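Local coordinates for protein 3-oxo-tetronate kinase (Cupriavidus necator, PDB 5DMH) that catalyses the ATP-dependent phosphorylation of 3-oxo-tetronate to 3-oxo-tetronate 4-phosphate, as a member of the four-carbon acid sugar kinase family, at residues A[48-53]-A[410-414]; A[58-62]-A[405-410]. All coordinates share one frame; numbering follows the deposited sequence.

Interaction 1 (A[48-53]-A[410-414])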
# COMPACT_ATOMS: atom_id res chain seq x y z
N ALA A 48 -0.17 2.24 8.25
CA ALA A 48 -0.86 2.41 9.50
C ALA A 48 -0.41 1.34 10.51
O ALA A 48 -0.24 1.63 11.68
CB ALA A 48 -2.37 2.40 9.32
N ASN A 49 -0.19 0.13 10.04
CA ASN A 49 0.31 -0.93 10.93
C ASN A 49 1.63 -0.54 11.59
O ASN A 49 1.81 -0.69 12.80
CB ASN A 49 0.47 -2.22 10.12
CG ASN A 49 1.01 -3.39 10.94
OD1 ASN A 49 0.41 -3.83 11.93
ND2 ASN A 49 2.17 -3.89 10.54
N THR A 50 2.57 -0.07 10.77
CA THR A 50 3.86 0.38 11.27
C THR A 50 3.73 1.53 12.25
O THR A 50 4.39 1.54 13.29
CB THR A 50 4.81 0.75 10.11
OG1 THR A 50 5.27 -0.48 9.52
CG2 THR A 50 6.01 1.53 10.64
N LEU A 51 2.86 2.49 11.96
CA LEU A 51 2.64 3.59 12.89
C LEU A 51 2.03 3.13 14.22
O LEU A 51 2.49 3.54 15.29
CB LEU A 51 1.78 4.67 12.24
CG LEU A 51 2.49 5.39 11.11
CD1 LEU A 51 1.46 6.24 10.35
CD2 LEU A 51 3.62 6.24 11.63
N VAL A 52 1.00 2.28 14.17
CA VAL A 52 0.38 1.78 15.38
C VAL A 52 1.38 0.99 16.22
O VAL A 52 1.46 1.16 17.43
CB VAL A 52 -0.85 0.90 15.06
CG1 VAL A 52 -1.31 0.12 16.28
CG2 VAL A 52 -1.96 1.78 14.47
N ARG A 53 2.15 0.14 15.56
CA ARG A 53 3.11 -0.70 16.26
C ARG A 53 4.23 0.10 16.89
O ARG A 53 4.92 -0.40 17.79
CB ARG A 53 3.69 -1.76 15.33
CG ARG A 53 2.73 -2.95 15.11
CD ARG A 53 3.08 -3.71 13.86
NE ARG A 53 4.35 -4.46 13.92
CZ ARG A 53 4.50 -5.67 14.47
NH1 ARG A 53 3.51 -6.29 15.08
NH2 ARG A 53 5.68 -6.26 14.40
N ILE A 410 -7.10 -0.18 12.76
CA ILE A 410 -5.99 -1.11 12.54
C ILE A 410 -5.82 -2.07 13.71
O ILE A 410 -5.67 -1.65 14.85
CB ILE A 410 -4.69 -0.30 12.32
CG1 ILE A 410 -4.94 0.84 11.31
CG2 ILE A 410 -3.56 -1.19 11.86
CD1 ILE A 410 -5.46 0.38 9.93
N GLY A 411 -5.88 -3.36 13.43
CA GLY A 411 -5.69 -4.37 14.45
C GLY A 411 -4.27 -4.92 14.37
O GLY A 411 -3.34 -4.20 13.99
N ALA A 412 -4.14 -6.21 14.68
CA ALA A 412 -2.83 -6.83 14.82
C ALA A 412 -2.25 -7.25 13.49
O ALA A 412 -2.98 -7.59 12.56
CB ALA A 412 -2.92 -8.04 15.76
N GLN A 413 -0.91 -7.25 13.42
CA GLN A 413 -0.22 -7.69 12.22
C GLN A 413 -0.47 -9.18 11.99
O GLN A 413 -0.32 -9.99 12.90
CB GLN A 413 1.29 -7.44 12.37
CG GLN A 413 2.11 -7.88 11.15
CD GLN A 413 3.52 -7.34 11.18
OE1 GLN A 413 3.74 -6.13 11.28
NE2 GLN A 413 4.50 -8.24 11.13
N ILE A 414 -0.87 -9.53 10.77
CA ILE A 414 -0.99 -10.92 10.34
C ILE A 414 0.33 -11.43 9.74
O ILE A 414 0.80 -12.51 10.07
CB ILE A 414 -2.09 -11.05 9.28
CG1 ILE A 414 -3.42 -10.52 9.84
CG2 ILE A 414 -2.22 -12.49 8.81
CD1 ILE A 414 -4.45 -10.27 8.76
O HOH W 1 -0.86 -3.12 14.00
O HOH W 2 0.72 -5.96 15.55
O HOH W 3 6.79 -5.09 12.08
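Asn49 and Ile410 have the nearest CA atoms, 6.5 Å apart, where helix segment 48-53 runs nearly perpendicular to strand 410-413, the segment axes 84° apart and 8.7 Å from each other at their closest. Ile410 supplies the apolar half: its CG1 lies 3.6 Å from Ala48 CB, its CG2 is turned to the backbone of Asn49, and its CB meets Val52 CG2 at 4.0 Å. The polar half centres on the amide oxygen of Gln413. Asn49 ND2 donates to Gln413 OE1 at 2.8 Å, with the acceptor almost in the Asn49 amide plane although the two amides are turned 57° apart. With CG anti to the backbone N (chi1 179°) and the chain extended beyond it, Gln413 carries OE1 out to the helix. Gln413 OE1 also sits over one face of the Arg53 guanidinium, offset toward its rim and 3.2 Å from Arg53 NE; the angle is too poor for a hydrogen bond, so this is a polar contact from above the plane. Two waters fill in the polar seam: one donates to both Asn49 OD1 and Gly411 O, and another, at the guanidinium edge, accepts from Arg53 NH1 and Gln413 N. Gln413 NE2 is held separately by Glu152. The contact is helix-on-sheet packing at a domain interface, the helix from the sugar-binding N-terminal domain, the strand from the nucleotide-binding C-terminal domain.

Interaction 2 (A[58-62]-A[405-410])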
# COMPACT_ATOMS: atom_id res chain seq x y z
N THR A 58 -3.70 5.55 15.08
CA THR A 58 -3.85 5.85 13.67
C THR A 58 -5.24 5.51 13.18
O THR A 58 -5.78 4.49 13.55
CB THR A 58 -2.82 5.08 12.85
OG1 THR A 58 -1.51 5.45 13.25
CG2 THR A 58 -2.96 5.36 11.34
N VAL A 59 -5.81 6.40 12.37
CA VAL A 59 -7.05 6.11 11.66
C VAL A 59 -6.81 6.16 10.14
O VAL A 59 -6.16 7.07 9.63
CB VAL A 59 -8.17 7.09 12.05
CG1 VAL A 59 -9.36 6.97 11.08
CG2 VAL A 59 -8.62 6.84 13.49
N GLN A 60 -7.28 5.13 9.44
CA GLN A 60 -7.20 5.10 7.99
C GLN A 60 -8.55 5.50 7.42
O GLN A 60 -9.58 4.94 7.80
CB GLN A 60 -6.82 3.70 7.48
CG GLN A 60 -6.96 3.57 5.99
CD GLN A 60 -6.31 2.32 5.47
OE1 GLN A 60 -5.39 1.79 6.09
NE2 GLN A 60 -6.77 1.84 4.32
N THR A 61 -8.55 6.48 6.52
CA THR A 61 -9.77 6.89 5.85
C THR A 61 -9.71 6.43 4.41
O THR A 61 -8.64 6.32 3.82
CB THR A 61 -9.96 8.43 5.87
OG1 THR A 61 -8.93 9.06 5.12
CG2 THR A 61 -9.99 8.95 7.30
N ILE A 62 -10.87 6.12 3.85
CA ILE A 62 -10.96 5.74 2.46
C ILE A 62 -11.30 7.02 1.73
O ILE A 62 -12.41 7.52 1.83
CB ILE A 62 -12.04 4.65 2.24
CG1 ILE A 62 -11.76 3.44 3.10
CG2 ILE A 62 -12.07 4.24 0.79
CD1 ILE A 62 -10.34 2.86 2.93
N VAL A 405 -16.82 1.25 2.25
CA VAL A 405 -16.11 1.46 3.50
C VAL A 405 -15.62 2.91 3.57
O VAL A 405 -15.05 3.40 2.61
CB VAL A 405 -14.92 0.51 3.60
CG1 VAL A 405 -14.09 0.78 4.82
CG2 VAL A 405 -15.43 -0.94 3.60
N ARG A 406 -15.82 3.56 4.71
CA ARG A 406 -15.38 4.94 4.88
C ARG A 406 -14.06 5.08 5.64
O ARG A 406 -13.31 6.04 5.44
CB ARG A 406 -16.48 5.78 5.55
CG ARG A 406 -17.70 5.99 4.65
CD ARG A 406 -18.91 6.53 5.42
NE ARG A 406 -20.12 6.49 4.60
CZ ARG A 406 -21.32 6.90 5.00
NH1 ARG A 406 -21.49 7.42 6.22
NH2 ARG A 406 -22.36 6.81 4.18
N ALA A 407 -13.78 4.13 6.53
CA ALA A 407 -12.58 4.22 7.37
C ALA A 407 -12.34 2.86 8.00
O ALA A 407 -13.24 2.04 8.07
CB ALA A 407 -12.76 5.29 8.43
N LEU A 408 -11.10 2.64 8.44
CA LEU A 408 -10.68 1.37 9.02
C LEU A 408 -9.92 1.64 10.32
O LEU A 408 -9.15 2.62 10.43
CB LEU A 408 -9.77 0.60 8.07
CG LEU A 408 -10.41 0.07 6.79
CD1 LEU A 408 -9.39 -0.54 5.86
CD2 LEU A 408 -11.50 -0.92 7.14
N ARG A 409 -10.16 0.75 11.29
CA ARG A 409 -9.37 0.67 12.51
C ARG A 409 -8.33 -0.44 12.32
O ARG A 409 -8.63 -1.50 11.81
CB ARG A 409 -10.27 0.32 13.70
CG ARG A 409 -9.48 0.22 14.99
CD ARG A 409 -10.27 0.70 16.18
NE ARG A 409 -11.22 -0.30 16.64
CZ ARG A 409 -11.08 -1.04 17.73
NH1 ARG A 409 -10.00 -0.93 18.51
NH2 ARG A 409 -12.02 -1.92 18.06
N ILE A 410 -7.10 -0.18 12.76
CA ILE A 410 -5.99 -1.11 12.54
C ILE A 410 -5.82 -2.07 13.71
O ILE A 410 -5.67 -1.65 14.85
CB ILE A 410 -4.69 -0.30 12.32
CG1 ILE A 410 -4.94 0.84 11.31
CG2 ILE A 410 -3.56 -1.19 11.86
CD1 ILE A 410 -5.46 0.38 9.93
O HOH W 4 -6.86 2.25 14.38
O HOH W 5 -14.01 8.38 3.90
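An antiparallel beta ladder joins strand 58-62 of the sugar-binding domain to strand 407-410 of the nucleotide-binding domain, the segment axes 4.7 Å apart at 153°. Its centre is the hydrogen-bonded pair Gln60 and Leu408: Leu408 N donates to Gln60 O at 2.8 Å, while the return bond from Gln60 N to Leu408 O is longer, 3.3 Å, yet lies in the carbonyl plane. Thr61 and Ala407 form the adjoining non-hydrogen-bonded pair, with CA atoms only 4.2 Å apart. Beyond it Ile62 N reaches Arg406 O along a nearly straight N-H (175°), but from well above the carbonyl plane. At the other end the direct bonding gives way to a water that donates to Thr58 O and accepts from Ile410 N. Strand 78-82 bonds to the far edge of 58-62, and 418-423 to that of 407-410, so each of the two strands has a further strand neighbour. On the Gln60 face, the Gln60 and Leu408 side chains run side by side, pointing the same way, and Gln60 NE2 rests against Leu408 CD1. That NE2 is buried without a hydrogen-bond partner. Ala44 and Thr45 of helix 41-53 also pack against Gln60. Ile62, with CG1 anti to its carbonyl carbon (chi1 -57°), lays that atom 3.3 Å from Val405 O and 3.9 Å from Val405 CG1.

Both interactions join the sugar-binding and nucleotide-binding domains through strand 407-415, and they share Ile410. Interaction 2 is the more buried and rests mainly on backbone hydrogen bonds between neighbouring strands. Interaction 1 is partly buried, lays a helix over the next part of the strand, and relies on side chains: apolar packing near Ile410 passes into an amide, guanidinium and water network toward Arg53, which is exposed. Helix 41-53 and strand 58-62 are consecutive in the chain, and the Thr58 side chain packs against the helix: its CG2 lies 3.6 Å from Ala48 CB, and Thr58 CB is 3.8 Å from Val52 CG2. The two centres are about 12 Å apart.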